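Local coordinates for protein leucyl-tRNA synthetase subunit alpha (Aquifex aeolicus, PDB 3O0A) that charges tRNA with leucine and is represented here by its CP1 hydrolytic domain, which probably removes wrongly attached amino acids, at residues F10-E15 with I38-F43; F55-P60 with I139-A144; E97-E102 with Y129-Y134; L109-T114 with I122-A127. All blocks are in the same frame, centred on the assembly; numbering follows the deposited sequence.

Contact 1: residues F10-E15 with I38-F43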
# COMPACT_ATOMS: atom_id res chain seq x y z
N PHE A 10 -6.48 -4.71 0.77
CA PHE A 10 -6.79 -3.52 -0.02
C PHE A 10 -7.42 -3.99 -1.33
O PHE A 10 -7.29 -5.16 -1.69
CB PHE A 10 -5.51 -2.70 -0.26
CG PHE A 10 -5.06 -1.95 0.96
CD1 PHE A 10 -4.50 -2.63 2.05
CD2 PHE A 10 -5.23 -0.57 1.05
CE1 PHE A 10 -4.09 -1.93 3.20
CE2 PHE A 10 -4.83 0.13 2.19
CZ PHE A 10 -4.25 -0.56 3.26
N TYR A 11 -8.11 -3.10 -2.03
CA TYR A 11 -8.67 -3.48 -3.33
C TYR A 11 -8.85 -2.29 -4.24
O TYR A 11 -9.20 -1.20 -3.80
CB TYR A 11 -9.99 -4.24 -3.16
CG TYR A 11 -11.03 -3.55 -2.30
CD1 TYR A 11 -11.07 -3.78 -0.92
CD2 TYR A 11 -11.96 -2.66 -2.85
CE1 TYR A 11 -12.01 -3.15 -0.10
CE2 TYR A 11 -12.92 -2.01 -2.03
CZ TYR A 11 -12.93 -2.26 -0.66
OH TYR A 11 -13.86 -1.64 0.16
N VAL A 12 -8.63 -2.52 -5.52
CA VAL A 12 -8.96 -1.53 -6.53
C VAL A 12 -10.38 -1.80 -6.99
O VAL A 12 -10.68 -2.88 -7.52
CB VAL A 12 -7.98 -1.58 -7.72
CG1 VAL A 12 -8.39 -0.60 -8.79
CG2 VAL A 12 -6.55 -1.31 -7.26
N GLU A 13 -11.26 -0.82 -6.77
CA GLU A 13 -12.63 -0.90 -7.26
C GLU A 13 -12.66 -0.64 -8.76
O GLU A 13 -12.04 0.31 -9.25
CB GLU A 13 -13.51 0.13 -6.57
CG GLU A 13 -13.66 -0.10 -5.08
CD GLU A 13 -14.43 1.02 -4.42
OE1 GLU A 13 -15.37 1.53 -5.06
OE2 GLU A 13 -14.07 1.43 -3.29
N ILE A 14 -13.37 -1.50 -9.48
CA ILE A 14 -13.52 -1.36 -10.93
C ILE A 14 -15.01 -1.38 -11.28
O ILE A 14 -15.64 -2.45 -11.30
CB ILE A 14 -12.77 -2.48 -11.70
CG1 ILE A 14 -11.26 -2.47 -11.40
CG2 ILE A 14 -13.04 -2.39 -13.21
CD1 ILE A 14 -10.53 -1.24 -11.90
N GLU A 15 -15.54 -0.19 -11.57
CA GLU A 15 -16.97 0.05 -11.78
C GLU A 15 -17.49 -0.56 -13.09
O GLU A 15 -18.65 -0.99 -13.18
CB GLU A 15 -17.22 1.57 -11.75
CG GLU A 15 -18.63 2.03 -12.10
CD GLU A 15 -19.66 1.67 -11.03
OE1 GLU A 15 -19.33 1.76 -9.82
OE2 GLU A 15 -20.79 1.30 -11.41
N ILE A 38 -10.25 -5.74 -7.71
CA ILE A 38 -8.99 -6.48 -7.82
C ILE A 38 -8.29 -6.34 -6.49
O ILE A 38 -7.96 -5.23 -6.08
CB ILE A 38 -8.08 -5.95 -8.96
CG1 ILE A 38 -8.79 -6.07 -10.33
CG2 ILE A 38 -6.71 -6.68 -8.95
CD1 ILE A 38 -8.98 -7.48 -10.86
N TYR A 39 -8.11 -7.45 -5.78
CA TYR A 39 -7.56 -7.36 -4.43
C TYR A 39 -6.04 -7.21 -4.43
O TYR A 39 -5.36 -7.88 -5.20
CB TYR A 39 -7.95 -8.59 -3.62
CG TYR A 39 -9.38 -8.53 -3.12
CD1 TYR A 39 -9.72 -7.72 -2.03
CD2 TYR A 39 -10.38 -9.26 -3.74
CE1 TYR A 39 -11.02 -7.66 -1.55
CE2 TYR A 39 -11.70 -9.21 -3.27
CZ TYR A 39 -12.01 -8.40 -2.18
OH TYR A 39 -13.29 -8.32 -1.70
N ILE A 40 -5.55 -6.36 -3.53
CA ILE A 40 -4.12 -6.26 -3.25
C ILE A 40 -3.93 -6.60 -1.78
O ILE A 40 -4.13 -5.75 -0.91
CB ILE A 40 -3.59 -4.85 -3.55
CG1 ILE A 40 -3.92 -4.46 -4.99
CG2 ILE A 40 -2.08 -4.74 -3.30
CD1 ILE A 40 -5.25 -3.80 -5.17
N ASP A 41 -3.54 -7.83 -1.51
CA ASP A 41 -3.33 -8.25 -0.13
C ASP A 41 -1.96 -7.75 0.32
O ASP A 41 -0.95 -7.93 -0.38
CB ASP A 41 -3.37 -9.76 0.00
CG ASP A 41 -4.74 -10.36 -0.27
OD1 ASP A 41 -5.76 -9.63 -0.21
OD2 ASP A 41 -4.79 -11.58 -0.54
N VAL A 42 -1.92 -7.13 1.50
CA VAL A 42 -0.66 -6.66 2.05
C VAL A 42 -0.42 -7.34 3.38
O VAL A 42 -1.35 -7.58 4.13
CB VAL A 42 -0.58 -5.09 2.17
CG1 VAL A 42 -0.93 -4.39 0.85
CG2 VAL A 42 -1.45 -4.54 3.30
N PHE A 43 0.83 -7.67 3.67
CA PHE A 43 1.18 -8.05 5.03
C PHE A 43 1.78 -6.86 5.79
O PHE A 43 2.61 -6.14 5.26
CB PHE A 43 2.14 -9.24 5.07
CG PHE A 43 2.63 -9.55 6.45
CD1 PHE A 43 1.81 -10.22 7.36
CD2 PHE A 43 3.88 -9.12 6.87
CE1 PHE A 43 2.26 -10.48 8.66
CE2 PHE A 43 4.33 -9.38 8.16
CZ PHE A 43 3.52 -10.05 9.05
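The Tyr11 and Tyr39 side chains run side by side and point the same way, but their rings meet obliquely, with planes at 68° and centroids 5.8 Å apart. Tyr39 brings CD1 to 3.7 Å from Tyr11 CB, and an edge of its ring meets the carbonyl oxygen of Phe10. Glu13 CG lies in plane at the edge of the Tyr11 ring. Each tyrosine also has a cation-pi partner, Arg37 for Tyr11 and Arg9 for Tyr39, while Tyr39 OH bonds to Glu35. The Phe10 ring has Ile40 O at its edge, and Val42 CG2 approaches CE1 of Phe10 obliquely at 3.7 Å. Also on the Phe10 side of the sheet, Val12 CG2 crosses Ile40 CD1 at 3.5 Å.

Between the two faces, the antiparallel backbones are best bonded at Val12 and Ile38, where Val12 N reaches Ile38 O at 2.8 Å and Ile38 N reaches Val12 O at 2.9 Å. Ile40 N binds Phe10 O from above the carbonyl plane at 2.8 Å; the return bond from Phe10 N to Ile40 O is weak. Strand 6-13 lies between 37-44 and 211-213 in its sheet, and Val12, Ile38 and Ile40 pack on helix 64-74.

Contact 2: residues F55-P60 with I139-A144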
# COMPACT_ATOMS: atom_id res chain seq x y z
N PHE A 55 -0.59 5.49 0.53
CA PHE A 55 -0.33 4.84 -0.75
C PHE A 55 0.02 3.37 -0.53
O PHE A 55 0.25 2.94 0.61
CB PHE A 55 0.76 5.59 -1.57
CG PHE A 55 2.10 5.72 -0.90
CD1 PHE A 55 2.32 6.67 0.10
CD2 PHE A 55 3.18 4.96 -1.35
CE1 PHE A 55 3.58 6.81 0.69
CE2 PHE A 55 4.45 5.10 -0.77
CZ PHE A 55 4.64 6.03 0.25
N VAL A 56 0.00 2.61 -1.63
CA VAL A 56 0.34 1.20 -1.64
C VAL A 56 1.51 1.02 -2.59
O VAL A 56 1.56 1.67 -3.64
CB VAL A 56 -0.89 0.38 -2.12
CG1 VAL A 56 -0.54 -1.09 -2.38
CG2 VAL A 56 -2.02 0.49 -1.09
N VAL A 57 2.46 0.16 -2.22
CA VAL A 57 3.59 -0.16 -3.11
C VAL A 57 3.70 -1.67 -3.37
O VAL A 57 3.70 -2.46 -2.43
CB VAL A 57 4.94 0.36 -2.58
CG1 VAL A 57 6.08 -0.14 -3.47
CG2 VAL A 57 4.96 1.90 -2.53
N LEU A 58 3.80 -2.04 -4.64
CA LEU A 58 4.07 -3.42 -5.03
C LEU A 58 5.54 -3.52 -5.37
O LEU A 58 6.10 -2.63 -6.00
CB LEU A 58 3.27 -3.77 -6.30
CG LEU A 58 1.79 -4.14 -6.16
CD1 LEU A 58 1.01 -3.22 -5.24
CD2 LEU A 58 1.12 -4.26 -7.54
N ALA A 59 6.17 -4.62 -4.96
CA ALA A 59 7.50 -4.93 -5.48
C ALA A 59 7.46 -4.97 -7.03
O ALA A 59 6.45 -5.33 -7.63
CB ALA A 59 7.98 -6.24 -4.93
N PRO A 60 8.58 -4.61 -7.68
CA PRO A 60 8.62 -4.57 -9.15
C PRO A 60 8.22 -5.89 -9.80
O PRO A 60 7.62 -5.88 -10.89
CB PRO A 60 10.09 -4.27 -9.47
CG PRO A 60 10.67 -3.73 -8.21
CD PRO A 60 9.87 -4.23 -7.07
N ILE A 139 2.95 -3.75 0.01
CA ILE A 139 2.85 -3.16 1.34
C ILE A 139 1.90 -1.96 1.34
O ILE A 139 1.72 -1.29 0.31
CB ILE A 139 4.25 -2.76 1.91
CG1 ILE A 139 4.92 -1.68 1.04
CG2 ILE A 139 5.16 -4.00 2.05
CD1 ILE A 139 6.04 -0.91 1.76
N MET A 140 1.29 -1.71 2.49
CA MET A 140 0.67 -0.41 2.71
C MET A 140 1.74 0.55 3.21
O MET A 140 2.62 0.18 4.01
CB MET A 140 -0.49 -0.50 3.69
CG MET A 140 -0.09 -0.77 5.13
SD MET A 140 -1.58 -0.98 6.11
CE MET A 140 -0.85 -0.77 7.74
N CYS A 141 1.67 1.78 2.72
CA CYS A 141 2.69 2.75 3.07
C CYS A 141 2.15 3.86 3.95
O CYS A 141 1.17 4.52 3.61
CB CYS A 141 3.36 3.29 1.80
SG CYS A 141 4.10 1.97 0.81
N VAL A 142 2.81 4.05 5.08
CA VAL A 142 2.37 4.96 6.13
C VAL A 142 3.57 5.87 6.42
O VAL A 142 4.34 5.63 7.36
CB VAL A 142 1.91 4.19 7.39
CG1 VAL A 142 1.38 5.15 8.48
CG2 VAL A 142 0.85 3.14 7.02
N PRO A 143 3.76 6.91 5.58
CA PRO A 143 4.95 7.75 5.73
C PRO A 143 5.11 8.41 7.10
O PRO A 143 6.23 8.67 7.52
CB PRO A 143 4.78 8.84 4.66
CG PRO A 143 3.68 8.43 3.81
CD PRO A 143 2.89 7.34 4.47
N ALA A 144 4.00 8.67 7.80
CA ALA A 144 4.07 9.23 9.15
C ALA A 144 4.81 8.33 10.14
O ALA A 144 5.38 8.82 11.12
CB ALA A 144 2.67 9.57 9.67
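Cys141 places its CB over the centre of the Phe55 ring, 3.4 Å from the centroid and 14° off the ring normal, in a CH-pi contact backed by an oblique sulfur-aromatic one from SG. The ring reaches this position because CG of Phe55 sits in the crowded place between backbone N and carbonyl carbon (chi1 59°). SG of Cys141, held beside its own backbone N, then rests between ring and valine, 3.4 Å from Val57 CG2. At the ring's edge, Pro143 CG meets Phe55 CE1 at 3.5 Å, so face and edge of one phenyl group are used by Cys141 and Pro143 respectively. An alanine in place of Phe55 would remove the whole ring and would probably leave Cys141 and Pro143 without their main packing surface in this contact.

The backbone runs antiparallel. Val57 and Ile139 form a reciprocal pair, with Val57 N to Ile139 O at 3.0 Å and Ile139 N to Val57 O at 2.9 Å, and Cys141 N adds a bond to Phe55 O at 2.8 Å, lying in the carbonyl plane. Strand 55-58 is an inner strand of the mixed sheet: 138-141 flanks it here, while strand 121-127 runs parallel to it along its other edge. Ala153 of helix 147-156 packs against Phe55 and Pro143, and Leu58 meets helix 64-74.

Contact 3: residues E97-E102 with Y129-Y134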
# COMPACT_ATOMS: atom_id res chain seq x y z
N GLU A 97 21.70 -2.90 -4.16
CA GLU A 97 21.44 -1.78 -5.10
C GLU A 97 20.01 -1.22 -5.06
O GLU A 97 19.77 -0.12 -5.58
CB GLU A 97 21.79 -2.18 -6.53
CG GLU A 97 23.28 -2.42 -6.72
CD GLU A 97 23.63 -3.19 -7.99
OE1 GLU A 97 22.72 -3.76 -8.64
OE2 GLU A 97 24.83 -3.23 -8.31
N ARG A 98 19.07 -1.99 -4.52
CA ARG A 98 17.67 -1.58 -4.45
C ARG A 98 17.28 -0.99 -3.10
O ARG A 98 16.17 -0.42 -2.96
CB ARG A 98 16.75 -2.76 -4.78
CG ARG A 98 16.74 -3.10 -6.27
CD ARG A 98 15.94 -4.32 -6.57
NE ARG A 98 14.64 -4.24 -5.88
CZ ARG A 98 13.63 -5.07 -6.08
NH1 ARG A 98 13.73 -6.05 -6.98
NH2 ARG A 98 12.51 -4.92 -5.37
N THR A 99 18.15 -1.18 -2.12
CA THR A 99 17.86 -0.84 -0.72
C THR A 99 18.91 0.08 -0.10
O THR A 99 18.69 0.66 0.96
CB THR A 99 17.75 -2.10 0.16
OG1 THR A 99 18.99 -2.81 0.10
CG2 THR A 99 16.62 -3.02 -0.33
N MET A 100 20.08 0.19 -0.73
CA MET A 100 21.05 1.21 -0.31
C MET A 100 20.53 2.54 -0.82
O MET A 100 20.92 3.03 -1.88
CB MET A 100 22.48 0.91 -0.78
CG MET A 100 23.32 0.25 0.31
SD MET A 100 24.99 -0.17 -0.16
CE MET A 100 25.85 1.33 0.30
N GLU A 101 19.65 3.10 -0.00
CA GLU A 101 18.71 4.17 -0.37
C GLU A 101 19.32 5.57 -0.27
O GLU A 101 19.30 6.18 0.80
CB GLU A 101 17.50 4.08 0.56
CG GLU A 101 17.88 3.68 1.99
CD GLU A 101 16.93 4.20 3.03
OE1 GLU A 101 15.78 3.73 3.07
OE2 GLU A 101 17.34 5.07 3.83
N GLU A 102 19.84 6.07 -1.38
CA GLU A 102 20.23 7.47 -1.47
C GLU A 102 19.39 8.17 -2.55
O GLU A 102 19.61 9.34 -2.86
CB GLU A 102 21.73 7.61 -1.73
CG GLU A 102 22.39 8.79 -1.00
CD GLU A 102 22.70 8.51 0.47
OE1 GLU A 102 22.03 7.65 1.09
OE2 GLU A 102 23.62 9.16 1.01
N TYR A 129 12.54 -0.29 -3.21
CA TYR A 129 12.82 -0.62 -1.80
C TYR A 129 11.92 -1.72 -1.22
O TYR A 129 12.17 -2.23 -0.12
CB TYR A 129 12.82 0.65 -0.93
CG TYR A 129 11.45 1.22 -0.58
CD1 TYR A 129 10.75 2.05 -1.48
CD2 TYR A 129 10.87 0.96 0.66
CE1 TYR A 129 9.49 2.58 -1.15
CE2 TYR A 129 9.60 1.48 0.99
CZ TYR A 129 8.93 2.30 0.10
OH TYR A 129 7.70 2.82 0.44
N VAL A 130 10.87 -2.08 -1.96
CA VAL A 130 9.94 -3.10 -1.53
C VAL A 130 10.33 -4.40 -2.21
O VAL A 130 10.34 -4.49 -3.44
CB VAL A 130 8.48 -2.67 -1.85
CG1 VAL A 130 7.51 -3.81 -1.58
CG2 VAL A 130 8.11 -1.46 -1.01
N LEU A 131 10.70 -5.39 -1.40
CA LEU A 131 11.15 -6.67 -1.93
C LEU A 131 9.98 -7.62 -2.06
O LEU A 131 9.15 -7.71 -1.16
CB LEU A 131 12.26 -7.26 -1.05
CG LEU A 131 13.54 -6.43 -0.94
CD1 LEU A 131 14.57 -7.10 -0.01
CD2 LEU A 131 14.16 -6.17 -2.32
N TYR A 132 9.93 -8.35 -3.17
CA TYR A 132 8.85 -9.31 -3.39
C TYR A 132 8.77 -10.36 -2.28
O TYR A 132 7.69 -10.85 -1.95
CB TYR A 132 8.97 -9.96 -4.78
CG TYR A 132 7.78 -10.83 -5.13
CD1 TYR A 132 6.49 -10.28 -5.20
CD2 TYR A 132 7.93 -12.19 -5.37
CE1 TYR A 132 5.39 -11.07 -5.51
CE2 TYR A 132 6.82 -12.99 -5.68
CZ TYR A 132 5.57 -12.42 -5.76
OH TYR A 132 4.48 -13.21 -6.06
N GLU A 133 9.92 -10.67 -1.68
CA GLU A 133 10.04 -11.71 -0.67
C GLU A 133 9.49 -11.31 0.70
O GLU A 133 9.23 -12.18 1.54
CB GLU A 133 11.51 -12.14 -0.53
CG GLU A 133 12.11 -12.76 -1.81
CD GLU A 133 12.37 -11.75 -2.93
OE1 GLU A 133 12.64 -10.57 -2.63
OE2 GLU A 133 12.29 -12.15 -4.11
N TYR A 134 9.33 -10.02 0.94
CA TYR A 134 8.72 -9.58 2.19
C TYR A 134 7.22 -9.74 2.10
O TYR A 134 6.58 -9.13 1.23
CB TYR A 134 9.03 -8.12 2.54
CG TYR A 134 8.28 -7.71 3.80
CD1 TYR A 134 8.69 -8.16 5.06
CD2 TYR A 134 7.12 -6.92 3.73
CE1 TYR A 134 8.00 -7.80 6.21
CE2 TYR A 134 6.42 -6.56 4.88
CZ TYR A 134 6.87 -7.00 6.12
OH TYR A 134 6.18 -6.66 7.27
O HOH W 1 11.87 -7.87 -5.11
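The tight part of this contact is the guanidinium of Arg98 with Leu131 packed on it, whereas Thr99 makes a looser, partly exposed side. The bend of Arg98 at chi3 (47°) lays the flat group against the loop after strand 121-127. Val130 O lies in plane at the guanidinium edge, 2.9 Å from Arg98 NH2, and Leu131 CD2 sits over one face, 3.7 Å from the same nitrogen. NE of Arg98 bonds to Asn128 O and NH1 makes a salt bridge with Glu61, so the buried charge is gripped from several directions. A water accepts from Tyr132 N at 2.8 Å and, weakly, from Arg98 NH2. A leucine at Arg98 would lose the salt bridge and the bond to Asn128, and would probably loosen the loop against the helix.

On the looser side, Thr99 CG2 comes only to 4.5 Å from Leu131 CD2. Tyr129 CA makes a bent CA-H...O contact with Arg98 O at 3.6 Å, while its OH bonds to Asp149. Arg98, near the end of helix 95-99, is the main tie to the connection between strands 121-127 and 138-141, which forms a type I beta turn from Leu131 to Tyr134.

Contact 4: residues L109-T114 with I122-A127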
# COMPACT_ATOMS: atom_id res chain seq x y z
N LEU A 109 1.30 3.43 -10.82
CA LEU A 109 0.59 2.47 -11.67
C LEU A 109 -0.74 2.98 -12.24
O LEU A 109 -1.35 2.32 -13.08
CB LEU A 109 0.39 1.14 -10.92
CG LEU A 109 1.66 0.49 -10.36
CD1 LEU A 109 1.31 -0.90 -9.77
CD2 LEU A 109 2.83 0.40 -11.40
N GLY A 110 -1.18 4.16 -11.80
CA GLY A 110 -2.35 4.80 -12.38
C GLY A 110 -3.69 4.34 -11.82
O GLY A 110 -4.74 4.66 -12.37
N VAL A 111 -3.66 3.57 -10.74
CA VAL A 111 -4.90 3.14 -10.09
C VAL A 111 -4.87 3.52 -8.63
O VAL A 111 -3.80 3.77 -8.07
CB VAL A 111 -5.13 1.61 -10.23
CG1 VAL A 111 -5.30 1.22 -11.72
CG2 VAL A 111 -3.97 0.80 -9.59
N TYR A 112 -6.05 3.55 -8.02
CA TYR A 112 -6.19 3.86 -6.60
C TYR A 112 -6.86 2.71 -5.88
O TYR A 112 -7.92 2.21 -6.30
CB TYR A 112 -7.01 5.14 -6.43
CG TYR A 112 -6.32 6.34 -7.05
CD1 TYR A 112 -6.42 6.59 -8.42
CD2 TYR A 112 -5.56 7.20 -6.26
CE1 TYR A 112 -5.76 7.69 -8.99
CE2 TYR A 112 -4.93 8.30 -6.82
CZ TYR A 112 -5.02 8.53 -8.17
OH TYR A 112 -4.39 9.63 -8.71
N ALA A 113 -6.22 2.26 -4.81
CA ALA A 113 -6.75 1.18 -4.00
C ALA A 113 -7.63 1.79 -2.91
O ALA A 113 -7.30 2.83 -2.34
CB ALA A 113 -5.61 0.40 -3.38
N THR A 114 -8.73 1.12 -2.61
CA THR A 114 -9.55 1.51 -1.49
C THR A 114 -8.95 0.91 -0.23
O THR A 114 -8.65 -0.29 -0.17
CB THR A 114 -11.00 1.04 -1.68
OG1 THR A 114 -11.50 1.60 -2.90
CG2 THR A 114 -11.87 1.47 -0.50
N ILE A 122 -6.33 5.52 -2.37
CA ILE A 122 -4.91 5.86 -2.25
C ILE A 122 -4.13 5.28 -3.44
O ILE A 122 -4.44 4.17 -3.89
CB ILE A 122 -4.32 5.42 -0.87
CG1 ILE A 122 -4.46 3.91 -0.65
CG2 ILE A 122 -4.99 6.19 0.29
CD1 ILE A 122 -3.69 3.42 0.59
N PRO A 123 -3.15 6.04 -3.98
CA PRO A 123 -2.48 5.62 -5.22
C PRO A 123 -1.59 4.39 -5.06
O PRO A 123 -0.95 4.21 -4.02
CB PRO A 123 -1.65 6.85 -5.60
CG PRO A 123 -1.38 7.52 -4.29
CD PRO A 123 -2.62 7.32 -3.48
N VAL A 124 -1.58 3.54 -6.09
CA VAL A 124 -0.74 2.35 -6.10
C VAL A 124 0.49 2.59 -6.97
O VAL A 124 0.37 2.95 -8.14
CB VAL A 124 -1.51 1.12 -6.60
CG1 VAL A 124 -0.65 -0.15 -6.43
CG2 VAL A 124 -2.82 0.98 -5.85
N TRP A 125 1.65 2.38 -6.35
CA TRP A 125 2.97 2.55 -6.94
C TRP A 125 3.74 1.21 -6.96
O TRP A 125 3.34 0.25 -6.30
CB TRP A 125 3.76 3.55 -6.10
CG TRP A 125 3.32 4.95 -6.28
CD1 TRP A 125 2.13 5.51 -5.90
CD2 TRP A 125 4.09 5.99 -6.88
NE1 TRP A 125 2.10 6.85 -6.25
CE2 TRP A 125 3.29 7.17 -6.86
CE3 TRP A 125 5.36 6.05 -7.46
CZ2 TRP A 125 3.74 8.38 -7.37
CZ3 TRP A 125 5.80 7.26 -7.99
CH2 TRP A 125 4.99 8.40 -7.94
N SER A 126 4.80 1.15 -7.75
CA SER A 126 5.82 0.11 -7.59
C SER A 126 7.11 0.82 -7.22
O SER A 126 7.34 1.95 -7.67
CB SER A 126 6.00 -0.71 -8.86
OG SER A 126 6.87 -1.81 -8.66
N ALA A 127 7.93 0.19 -6.38
CA ALA A 127 9.19 0.82 -5.93
C ALA A 127 10.32 -0.17 -5.65
O ALA A 127 10.07 -1.33 -5.35
CB ALA A 127 8.95 1.71 -4.72
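Four backbone hydrogen bonds join the strands, each with its donor in the carbonyl plane. Ala113 and Ile122 bond reciprocally, Ala113 N to Ile122 O at 2.8 Å and Ile122 N to Ala113 O at 2.9 Å. Further along, Val124 serves two residues on either side of Gly110: its N donates to Val111 O at 3.0 Å and its O accepts from Leu109 N at 2.9 Å. The chain turns a corner at Gly110, whose positive phi (84°) would press a side chain against the preceding carbonyl.

Apolar contacts centre on Val124. One methyl, CG1, anti to the backbone N, meets Leu109 CD1 at 3.9 Å; the other, CG2, lies against Ala113 CB at 3.8 Å; and CB faces Val111 CG2. Val124 is thus wedged among three side chains of the opposing strand, in the buried interior. Tyr112, on the exposed side, crosses Pro123 obliquely, with CE2 3.8 Å from Pro123 CB.

Polar side chains turn to other strands: Ser126 OG bonds to Leu58 O, and Thr114 OG1 to Glu13. Helix 64-74 packs on Leu109 and Val111 through Leu68, and Val56 and Leu58 of the adjoining strand pack on Ile122 and Val124 respectively. Strands 106-114 and 121-127 form a beta hairpin, with 106-114, broken at the Gly110 corner, as the outermost strand on its side of the domain's four-stranded mixed sheet.

Contacts 1, 2 and 4 are buried strand pairings; contact 3 lies further from the chain's centre and is only partly buried. Contacts 2 and 4 build one mixed sheet, joined where strands 55-58 and 121-127 run side by side, with Val56 O and Leu58 N bonded to the backbone of Trp125. Contact 1 belongs to a separate antiparallel sheet, yet Tyr11 O bonds to Thr114 N, which brings it against the hairpin of contact 4. Apolar packing and backbone bonds dominate the three strand contacts, whereas contact 3 centres on one charged side chain, with a weak water link. It still touches contact 2, through Pro60 and Ala59 at the end of segment 55-60.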